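Local coordinates for nucleoside diphosphate kinase family protein (Babesia bovis, PDB 3JS9) that probably transfers the terminal phosphate of a nucleoside triphosphate to a nucleoside diphosphate through a phosphohistidine intermediate, with magnesium as cofactor, at residues K44-T49 with V78-W83; G37-A42 with V145-S150; A54-E59 with A132-L137. One frame throughout, in Å; residues are numbered along the deposited sequence.

Strand 39-46 is shared by interactions 1 and 2, and the helix that follows it, 50-56, carries half of interaction 3. Interaction 1 pairs the strand's end with strand 78-85, and interaction 2 fastens the late loop 145-150 to its beginning; their centres lie about 17 Å apart, and Ile82 N meets Ala42 O at 2.8 Å where they join. The centre of interaction 3 is about 13 Å from that of interaction 1 and about 23 Å from that of interaction 2. Interaction 3 is closest to the predicted active site, the side chain of Glu134 coming within about 3 Å of that of His123, whereas Val78 of interaction 1 stays about 8 Å from it. Interactions 1 and 2 both touch a second subunit.

Interaction 1 of 3, residues K44-T49 with V78-W83; sequences KFEHPT and VFCMIW. With SO4 (sulfate ion), chain D.
Glu46 O takes the backbone N-H of Val78 at 2.9 Å, and the return bond runs from Glu46 N to Val78 O. Two residues along, Lys44 and Cys80 bond in both directions, Lys44 N to Cys80 O being 2.9 Å. Between these hydrogen-bonded pairs lies the non-hydrogen-bonded pair Phe45 and Phe79, an ordinary antiparallel ladder. On the Phe45 and Phe79 face the nearest approach of the two side chains is Phe45 CB to Phe79 CD2 at 4.2 Å. The other face carries Lys44, Glu46, Val78 and Cys80. Here Glu46 lies alongside Val78, its CG 4.1 Å from Val78 CG2, and its OE2 stands 4.0 Å from Cys80 SG. Past the strand, Pro48 slants across Val78, its CG 3.8 Å from CG2. His47 NE2 donates to a sulfate oxygen, O2, at 2.8 Å.

Trp138 of helix 128-138 covers Glu46, Pro48 and Cys80, and its carbonyl, with Gln143 OE1, accepts from Lys44 NZ. On the opposite face Phe45 meets Trp147 of a second subunit edge-to-face, while strand 10-16 flanks strand 78-85 on its other side.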
loop_
_atom_site.group_PDB
_atom_site.type_symbol
_atom_site.label_atom_id
_atom_site.label_comp_id
_atom_site.label_asym_id
_atom_site.label_seq_id
_atom_site.Cartn_x
_atom_site.Cartn_y
_atom_site.Cartn_z
ATOM N N LYS A 44 -7.211 5.846 -22.361
ATOM C CA LYS A 44 -7.290 4.653 -23.234
ATOM C C LYS A 44 -5.936 3.949 -23.370
ATOM O O LYS A 44 -4.898 4.592 -23.403
ATOM C CB LYS A 44 -7.777 5.029 -24.640
ATOM C CG LYS A 44 -6.918 6.097 -25.311
ATOM C CD LYS A 44 -7.394 6.416 -26.688
ATOM C CE LYS A 44 -6.633 7.588 -27.283
ATOM N NZ LYS A 44 -7.385 8.162 -28.467
ATOM N N PHE A 45 -5.968 2.620 -23.457
ATOM C CA PHE A 45 -4.801 1.809 -23.769
ATOM C C PHE A 45 -4.701 1.810 -25.312
ATOM O O PHE A 45 -5.705 1.652 -25.981
ATOM C CB PHE A 45 -5.071 0.380 -23.260
ATOM C CG PHE A 45 -3.869 -0.534 -23.242
ATOM C CD1 PHE A 45 -2.618 -0.091 -22.769
ATOM C CD2 PHE A 45 -4.000 -1.853 -23.656
ATOM C CE1 PHE A 45 -1.535 -0.931 -22.719
ATOM C CE2 PHE A 45 -2.899 -2.734 -23.619
ATOM C CZ PHE A 45 -1.664 -2.272 -23.142
ATOM N N GLU A 46 -3.513 1.980 -25.873
ATOM C CA GLU A 46 -3.362 1.938 -27.331
ATOM C C GLU A 46 -1.963 1.598 -27.850
ATOM O O GLU A 46 -0.949 1.684 -27.120
ATOM C CB GLU A 46 -3.835 3.236 -27.980
ATOM C CG GLU A 46 -2.784 4.286 -28.108
ATOM C CD GLU A 46 -3.312 5.515 -28.815
ATOM O OE1 GLU A 46 -4.539 5.580 -29.091
ATOM O OE2 GLU A 46 -2.509 6.431 -29.084
ATOM N N HIS A 47 -1.948 1.179 -29.118
ATOM C CA HIS A 47 -0.743 1.097 -29.934
ATOM C C HIS A 47 -0.746 2.351 -30.816
ATOM O O HIS A 47 -1.493 2.428 -31.768
ATOM C CB HIS A 47 -0.828 -0.159 -30.789
ATOM C CG HIS A 47 0.390 -0.425 -31.618
ATOM N ND1 HIS A 47 0.993 -1.666 -31.665
ATOM C CD2 HIS A 47 1.109 0.378 -32.439
ATOM C CE1 HIS A 47 2.043 -1.608 -32.466
ATOM N NE2 HIS A 47 2.135 -0.379 -32.947
ATOM N N PRO A 48 0.081 3.338 -30.503
ATOM C CA PRO A 48 0.082 4.603 -31.252
ATOM C C PRO A 48 0.561 4.435 -32.712
ATOM O O PRO A 48 1.271 3.465 -33.037
ATOM C CB PRO A 48 1.111 5.463 -30.509
ATOM C CG PRO A 48 1.621 4.638 -29.400
ATOM C CD PRO A 48 1.274 3.206 -29.657
ATOM N N THR A 49 0.174 5.381 -33.573
ATOM C CA THR A 49 0.641 5.407 -34.963
ATOM C C THR A 49 1.897 6.237 -35.039
ATOM O O THR A 49 2.068 7.181 -34.254
ATOM C CB THR A 49 -0.398 6.042 -35.939
ATOM O OG1 THR A 49 -0.633 7.413 -35.565
ATOM C CG2 THR A 49 -1.698 5.249 -35.946
ATOM N N VAL A 78 1.098 2.066 -25.121
ATOM C CA VAL A 78 1.128 3.170 -24.169
ATOM C C VAL A 78 -0.216 3.304 -23.497
ATOM O O VAL A 78 -1.208 2.814 -24.023
ATOM C CB VAL A 78 1.551 4.537 -24.837
ATOM C CG1 VAL A 78 2.905 4.391 -25.528
ATOM C CG2 VAL A 78 0.473 5.055 -25.823
ATOM N N PHE A 79 -0.271 3.970 -22.340
ATOM C CA PHE A 79 -1.561 4.251 -21.725
ATOM C C PHE A 79 -1.747 5.743 -21.597
ATOM O O PHE A 79 -0.948 6.408 -20.937
ATOM C CB PHE A 79 -1.703 3.520 -20.393
ATOM C CG PHE A 79 -3.056 3.687 -19.739
ATOM C CD1 PHE A 79 -3.288 4.728 -18.859
ATOM C CD2 PHE A 79 -4.080 2.775 -19.979
ATOM C CE1 PHE A 79 -4.529 4.874 -18.258
ATOM C CE2 PHE A 79 -5.331 2.921 -19.374
ATOM C CZ PHE A 79 -5.560 3.961 -18.532
ATOM N N CYS A 80 -2.800 6.262 -22.238
ATOM C CA CYS A 80 -3.044 7.699 -22.397
ATOM C C CYS A 80 -4.088 8.182 -21.436
ATOM O O CYS A 80 -5.105 7.508 -21.260
ATOM C CB CYS A 80 -3.568 8.006 -23.802
ATOM S SG CYS A 80 -2.649 7.264 -25.186
ATOM N N MET A 81 -3.874 9.374 -20.860
ATOM C CA MET A 81 -4.819 10.002 -19.921
ATOM C C MET A 81 -4.834 11.497 -20.098
ATOM O O MET A 81 -3.827 12.073 -20.517
ATOM C CB MET A 81 -4.437 9.719 -18.457
ATOM C CG MET A 81 -4.530 8.243 -18.065
ATOM S SD MET A 81 -3.608 7.985 -16.549
ATOM C CE MET A 81 -1.900 7.742 -17.147
ATOM N N ILE A 82 -5.973 12.119 -19.791
ATOM C CA ILE A 82 -6.033 13.570 -19.570
ATOM C C ILE A 82 -6.624 13.771 -18.180
ATOM O O ILE A 82 -7.607 13.133 -17.837
ATOM C CB ILE A 82 -6.936 14.297 -20.576
ATOM C CG1 ILE A 82 -6.343 14.238 -21.971
ATOM C CG2 ILE A 82 -7.214 15.772 -20.136
ATOM C CD1 ILE A 82 -7.279 14.894 -23.045
ATOM N N TRP A 83 -6.013 14.661 -17.406
ATOM C CA TRP A 83 -6.428 14.975 -16.054
ATOM C C TRP A 83 -6.689 16.469 -15.927
ATOM O O TRP A 83 -5.957 17.279 -16.494
ATOM C CB TRP A 83 -5.342 14.548 -15.066
ATOM C CG TRP A 83 -5.230 13.081 -14.914
ATOM C CD1 TRP A 83 -4.424 12.234 -15.633
ATOM C CD2 TRP A 83 -5.961 12.262 -13.997
ATOM N NE1 TRP A 83 -4.606 10.942 -15.206
ATOM C CE2 TRP A 83 -5.558 10.928 -14.215
ATOM C CE3 TRP A 83 -6.931 12.527 -13.019
ATOM C CZ2 TRP A 83 -6.074 9.859 -13.479
ATOM C CZ3 TRP A 83 -7.450 11.459 -12.287
ATOM C CH2 TRP A 83 -7.013 10.138 -12.518
HETATM S S SO4 D . 5.261 -1.675 -34.781
HETATM O O1 SO4 D . 6.515 -1.092 -34.297
HETATM O O2 SO4 D . 4.250 -0.623 -34.718
HETATM O O3 SO4 D . 5.431 -2.159 -36.148
HETATM O O4 SO4 D . 4.892 -2.846 -33.981
#

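Interaction 2 of 3, residues G37-A42 with V145-S150; sequences GLKLIA and VTWERS. With SO4 (sulfate ion), chain E.
This is a polar, partly buried attachment of the loop that follows helix 128-138 to the start of strand 39-46, an outermost strand of the chain's sheet. Lys39, Trp147 and Arg149 carry most of it. Arg149 takes hold of Gly37 O end-on with NH1 (2.9 Å) and NH2 (3.2 Å), the oxygen lying close to the guanidinium plane. The NH2 bond is only modestly tilted from the carbonyl plane, while NH1 sits well above it, on the same side. Over the centre of the guanidinium face rests Lys39 CB, 3.6 Å from the plane.

The side chains of Lys39 and Trp147 reach out from their two backbones and pass alongside one another, heading opposite ways. Lys39 CD lies over one face of the indole, offset toward its rim, in a CH-pi contact with the five-membered ring. A bend in the lysine chain (chi3 89°) places CE; the ammonium beyond it stands over the same ring, NZ 4.9 Å from the centroid in a cation-pi contact, and donates to Trp147 O at 2.6 Å. The indole N-H is anchored: NE1 meets Leu40 O at 2.8 Å, nearly straight (174°) and in the ring plane.

The fold is that of an antiparallel ferredoxin-like sheet with strand order 2-3-1-4. Gly37 closes helix 26-36 in a Schellman motif, with positive phi (107°), and Ile41 and Ala42 form a classic beta bulge opposite Ile82. Ile41 O accepts from Val145 N.

A sulfate, probably from the crystallisation liquor, joins Lys39 and Arg149: Lys39 NZ donates to O3 and Arg149 N to O1, while Arg149 NH2 reaches O4 at 2.9 Å. Its charge would be expected to ease the proximity of two cationic side chains. Glu148 O and Ser150 N bond to Gln22 of a second subunit, and Trp147 packs on Val21 of that subunit.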
loop_
_atom_site.group_PDB
_atom_site.type_symbol
_atom_site.label_atom_id
_atom_site.label_comp_id
_atom_site.label_asym_id
_atom_site.label_seq_id
_atom_site.Cartn_x
_atom_site.Cartn_y
_atom_site.Cartn_z
ATOM N N GLY A 37 -6.376 13.985 -6.687
ATOM C CA GLY A 37 -7.653 14.680 -6.723
ATOM C C GLY A 37 -7.935 15.394 -8.020
ATOM O O GLY A 37 -8.971 16.066 -8.151
ATOM N N LEU A 38 -7.028 15.290 -8.984
ATOM C CA LEU A 38 -7.331 15.786 -10.314
ATOM C C LEU A 38 -8.473 14.936 -10.824
ATOM O O LEU A 38 -8.624 13.788 -10.415
ATOM C CB LEU A 38 -6.114 15.694 -11.244
ATOM C CG LEU A 38 -4.914 16.542 -10.797
ATOM C CD1 LEU A 38 -3.766 16.419 -11.833
ATOM C CD2 LEU A 38 -5.331 18.016 -10.535
ATOM N N LYS A 39 -9.291 15.502 -11.691
ATOM C CA LYS A 39 -10.453 14.805 -12.203
ATOM C C LYS A 39 -10.098 14.146 -13.519
ATOM O O LYS A 39 -9.551 14.799 -14.414
ATOM C CB LYS A 39 -11.649 15.776 -12.348
ATOM C CG LYS A 39 -12.776 15.157 -13.122
ATOM C CD LYS A 39 -14.105 15.764 -12.875
ATOM C CE LYS A 39 -14.353 16.924 -13.823
ATOM N NZ LYS A 39 -15.804 17.193 -13.945
ATOM N N LEU A 40 -10.397 12.851 -13.645
ATOM C CA LEU A 40 -10.093 12.158 -14.893
ATOM C C LEU A 40 -11.071 12.607 -15.972
ATOM O O LEU A 40 -12.289 12.621 -15.745
ATOM C CB LEU A 40 -10.167 10.655 -14.719
ATOM C CG LEU A 40 -9.784 9.886 -15.985
ATOM C CD1 LEU A 40 -8.299 10.111 -16.312
ATOM C CD2 LEU A 40 -10.072 8.377 -15.846
ATOM N N ILE A 41 -10.525 12.984 -17.132
ATOM C CA ILE A 41 -11.296 13.391 -18.317
ATOM C C ILE A 41 -11.312 12.339 -19.457
ATOM O O ILE A 41 -12.323 12.182 -20.147
ATOM C CB ILE A 41 -10.738 14.724 -18.863
ATOM C CG1 ILE A 41 -10.847 15.812 -17.788
ATOM C CG2 ILE A 41 -11.447 15.147 -20.149
ATOM C CD1 ILE A 41 -12.288 15.996 -17.262
ATOM N N ALA A 42 -10.200 11.626 -19.650
ATOM C CA ALA A 42 -10.041 10.708 -20.783
ATOM C C ALA A 42 -8.932 9.721 -20.495
ATOM O O ALA A 42 -7.926 10.064 -19.840
ATOM C CB ALA A 42 -9.728 11.458 -22.071
ATOM N N VAL A 145 -14.688 12.957 -21.439
ATOM C CA VAL A 145 -15.854 12.597 -20.668
ATOM C C VAL A 145 -16.302 13.787 -19.812
ATOM O O VAL A 145 -15.519 14.318 -19.037
ATOM C CB VAL A 145 -15.611 11.295 -19.831
ATOM C CG1 VAL A 145 -16.797 10.976 -18.911
ATOM C CG2 VAL A 145 -15.322 10.112 -20.763
ATOM N N THR A 146 -17.554 14.215 -19.987
ATOM C CA THR A 146 -18.190 15.159 -19.083
ATOM C C THR A 146 -18.867 14.375 -17.942
ATOM O O THR A 146 -19.623 13.409 -18.175
ATOM C CB THR A 146 -19.214 16.067 -19.849
ATOM O OG1 THR A 146 -18.512 16.883 -20.808
ATOM C CG2 THR A 146 -19.983 16.993 -18.888
ATOM N N TRP A 147 -18.549 14.753 -16.708
ATOM C CA TRP A 147 -19.185 14.187 -15.524
ATOM C C TRP A 147 -18.947 15.086 -14.338
ATOM O O TRP A 147 -18.108 16.001 -14.414
ATOM C CB TRP A 147 -18.688 12.771 -15.237
ATOM C CG TRP A 147 -17.232 12.588 -14.830
ATOM C CD1 TRP A 147 -16.127 12.819 -15.602
ATOM C CD2 TRP A 147 -16.742 12.021 -13.591
ATOM N NE1 TRP A 147 -14.988 12.471 -14.913
ATOM C CE2 TRP A 147 -15.336 11.966 -13.686
ATOM C CE3 TRP A 147 -17.360 11.584 -12.403
ATOM C CZ2 TRP A 147 -14.529 11.505 -12.635
ATOM C CZ3 TRP A 147 -16.568 11.112 -11.363
ATOM C CH2 TRP A 147 -15.156 11.070 -11.491
ATOM N N GLU A 148 -19.677 14.840 -13.248
ATOM C CA GLU A 148 -19.523 15.657 -12.039
ATOM C C GLU A 148 -19.278 14.814 -10.781
ATOM O O GLU A 148 -19.995 13.836 -10.524
ATOM C CB GLU A 148 -20.734 16.583 -11.857
ATOM C CG GLU A 148 -20.365 17.930 -11.233
ATOM C CD GLU A 148 -21.564 18.679 -10.618
ATOM O OE1 GLU A 148 -22.726 18.414 -11.039
ATOM O OE2 GLU A 148 -21.339 19.530 -9.713
ATOM N N ARG A 149 -18.241 15.168 -10.028
ATOM C CA ARG A 149 -17.905 14.455 -8.803
ATOM C C ARG A 149 -18.707 14.975 -7.638
ATOM O O ARG A 149 -18.605 16.163 -7.284
ATOM C CB ARG A 149 -16.417 14.584 -8.482
ATOM C CG ARG A 149 -15.542 13.562 -9.179
ATOM C CD ARG A 149 -14.068 13.728 -8.808
ATOM N NE ARG A 149 -13.626 15.124 -8.897
ATOM C CZ ARG A 149 -12.360 15.506 -8.790
ATOM N NH1 ARG A 149 -11.408 14.593 -8.600
ATOM N NH2 ARG A 149 -12.041 16.784 -8.898
ATOM N N SER A 150 -19.495 14.097 -7.028
ATOM C CA SER A 150 -20.182 14.455 -5.791
ATOM C C SER A 150 -19.195 15.007 -4.753
ATOM O O SER A 150 -19.526 15.935 -4.030
ATOM C CB SER A 150 -20.877 13.238 -5.204
ATOM O OG SER A 150 -21.858 12.737 -6.086
HETATM S S SO4 E . -15.657 18.269 -10.331
HETATM O O1 SO4 E . -15.992 16.885 -10.648
HETATM O O2 SO4 E . -16.855 18.897 -9.765
HETATM O O3 SO4 E . -15.327 18.947 -11.580
HETATM O O4 SO4 E . -14.517 18.256 -9.405
#

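Interaction 3 of 3, residues A54-E59 with A132-L137; sequences AQHYCE and ARECAL. With SO4 (sulfate ion), chain G.
Leu137 CD2 lies 3.7 Å from His56 CA, in the apolar packing between the end of helix 50-56 and helix 128-138. The same methyl is 4.0 Å from His56 CB, and the other branch, CD1, touches Gln55 CB at 3.9 Å. Chi1 (171°) sets CG of Leu137 anti to the backbone N, and the two methyls beyond it divide, CD1 to Gln55 and CD2 to His56.

Of the polar side chains, none bonds across the contact; they meet by packing. Cys58 SG stands over one face of the Arg133 guanidinium, offset toward its rim, 4.0 Å from NE. Arg133 spends its NH2 in a salt bridge to Asp130 in its own helix.

The flat groups meet at an angle. Glu134 CG comes up to the edge of the His56 ring, near its plane, 3.7 Å from ND1, and the carboxylate continues past CE1, its plane turned 55° from that of the ring. Within the 54-59 segment, His56 CD2 sits over the centre of the Tyr57 ring, 3.5 Å above it.

All this lies beside the predicted active site. Glu134 OE1 accepts from Ser125 OG and also bonds to NE2 of His123, the predicted phosphohistidine, while His56 meets that imidazole edge-to-face. A sulfate hydrogen-bonded to His123 ND1 and Lys17 NZ plausibly occupies a phosphate position; Tyr57 OH approaches it too, though less surely placed. A glutamate that orients the catalytic histidine through its far nitrogen is the arrangement known from nucleoside diphosphate kinases.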
loop_
_atom_site.group_PDB
_atom_site.type_symbol
_atom_site.label_atom_id
_atom_site.label_comp_id
_atom_site.label_asym_id
_atom_site.label_seq_id
_atom_site.Cartn_x
_atom_site.Cartn_y
_atom_site.Cartn_z
ATOM N N ALA A 54 5.287 11.133 -34.205
ATOM C CA ALA A 54 6.118 12.162 -34.828
ATOM C C ALA A 54 5.633 13.574 -34.491
ATOM O O ALA A 54 6.453 14.458 -34.266
ATOM C CB ALA A 54 6.233 11.951 -36.317
ATOM N N GLN A 55 4.315 13.778 -34.407
ATOM C CA GLN A 55 3.791 15.083 -33.986
ATOM C C GLN A 55 4.053 15.319 -32.526
ATOM O O GLN A 55 4.247 16.467 -32.119
ATOM C CB GLN A 55 2.276 15.226 -34.205
ATOM C CG GLN A 55 1.862 15.730 -35.527
ATOM C CD GLN A 55 2.794 16.806 -36.066
ATOM O OE1 GLN A 55 3.638 16.524 -36.930
ATOM N NE2 GLN A 55 2.651 18.049 -35.557
ATOM N N HIS A 56 4.006 14.249 -31.726
ATOM C CA HIS A 56 4.162 14.408 -30.290
ATOM C C HIS A 56 5.553 14.952 -30.008
ATOM O O HIS A 56 5.728 15.847 -29.186
ATOM C CB HIS A 56 3.908 13.100 -29.547
ATOM C CG HIS A 56 4.203 13.171 -28.077
ATOM N ND1 HIS A 56 3.407 13.863 -27.186
ATOM C CD2 HIS A 56 5.203 12.627 -27.341
ATOM C CE1 HIS A 56 3.908 13.746 -25.969
ATOM N NE2 HIS A 56 4.994 13.001 -26.036
ATOM N N TYR A 57 6.523 14.435 -30.745
ATOM C CA TYR A 57 7.908 14.807 -30.555
ATOM C C TYR A 57 8.400 15.826 -31.591
ATOM O O TYR A 57 9.585 15.856 -31.918
ATOM C CB TYR A 57 8.764 13.556 -30.615
ATOM C CG TYR A 57 8.615 12.674 -29.421
ATOM C CD1 TYR A 57 8.078 11.407 -29.534
ATOM C CD2 TYR A 57 9.034 13.108 -28.161
ATOM C CE1 TYR A 57 7.968 10.605 -28.439
ATOM C CE2 TYR A 57 8.932 12.311 -27.065
ATOM C CZ TYR A 57 8.398 11.066 -27.207
ATOM O OH TYR A 57 8.272 10.277 -26.090
ATOM N N CYS A 58 7.487 16.648 -32.103
ATOM C CA CYS A 58 7.813 17.591 -33.177
ATOM C C CYS A 58 8.994 18.516 -32.846
ATOM O O CYS A 58 9.767 18.847 -33.740
ATOM C CB CYS A 58 6.566 18.387 -33.646
ATOM S SG CYS A 58 5.782 19.547 -32.452
ATOM N N GLU A 59 9.155 18.891 -31.571
ATOM C CA GLU A 59 10.227 19.806 -31.144
ATOM C C GLU A 59 11.627 19.199 -31.279
ATOM O O GLU A 59 12.637 19.907 -31.143
ATOM C CB GLU A 59 9.999 20.314 -29.709
ATOM N N ALA A 132 -1.964 21.766 -24.467
ATOM C CA ALA A 132 -3.048 22.065 -25.399
ATOM C C ALA A 132 -2.907 21.197 -26.659
ATOM O O ALA A 132 -3.894 20.674 -27.179
ATOM C CB ALA A 132 -3.085 23.547 -25.741
ATOM N N ARG A 133 -1.672 21.028 -27.118
ATOM C CA ARG A 133 -1.406 20.232 -28.300
ATOM C C ARG A 133 -1.651 18.773 -27.981
ATOM O O ARG A 133 -2.370 18.072 -28.700
ATOM C CB ARG A 133 0.045 20.451 -28.813
ATOM C CG ARG A 133 0.406 19.575 -30.034
ATOM C CD ARG A 133 1.796 19.836 -30.659
ATOM N NE ARG A 133 2.866 19.506 -29.727
ATOM C CZ ARG A 133 3.523 20.426 -29.015
ATOM N NH1 ARG A 133 3.237 21.729 -29.172
ATOM N NH2 ARG A 133 4.468 20.046 -28.154
ATOM N N GLU A 134 -1.051 18.326 -26.884
ATOM C CA GLU A 134 -1.024 16.907 -26.560
ATOM C C GLU A 134 -2.437 16.348 -26.326
ATOM O O GLU A 134 -2.760 15.250 -26.823
ATOM C CB GLU A 134 -0.095 16.632 -25.373
ATOM C CG GLU A 134 1.382 16.627 -25.714
ATOM C CD GLU A 134 2.285 16.851 -24.485
ATOM O OE1 GLU A 134 1.872 16.628 -23.328
ATOM O OE2 GLU A 134 3.429 17.271 -24.679
ATOM N N CYS A 135 -3.268 17.112 -25.611
ATOM C CA CYS A 135 -4.653 16.674 -25.307
ATOM C C CYS A 135 -5.499 16.483 -26.559
ATOM O O CYS A 135 -6.227 15.468 -26.683
ATOM C CB CYS A 135 -5.363 17.623 -24.325
ATOM S SG CYS A 135 -4.707 17.531 -22.631
ATOM N N ALA A 136 -5.386 17.440 -27.488
ATOM C CA ALA A 136 -6.081 17.357 -28.781
ATOM C C ALA A 136 -5.448 16.332 -29.722
ATOM O O ALA A 136 -6.152 15.704 -30.522
ATOM C CB ALA A 136 -6.160 18.710 -29.446
ATOM N N LEU A 137 -4.130 16.176 -29.632
ATOM C CA LEU A 137 -3.410 15.218 -30.471
ATOM C C LEU A 137 -3.674 13.737 -30.132
ATOM O O LEU A 137 -3.828 12.920 -31.023
ATOM C CB LEU A 137 -1.908 15.498 -30.415
ATOM C CG LEU A 137 -0.960 14.475 -31.059
ATOM C CD1 LEU A 137 -1.136 14.447 -32.578
ATOM C CD2 LEU A 137 0.475 14.780 -30.709
HETATM S S SO4 G . 8.885 12.652 -22.493
HETATM O O1 SO4 G . 8.344 13.491 -21.412
HETATM O O2 SO4 G . 9.725 13.482 -23.325
HETATM O O3 SO4 G . 7.912 11.999 -23.385
HETATM O O4 SO4 G . 9.662 11.645 -21.818
#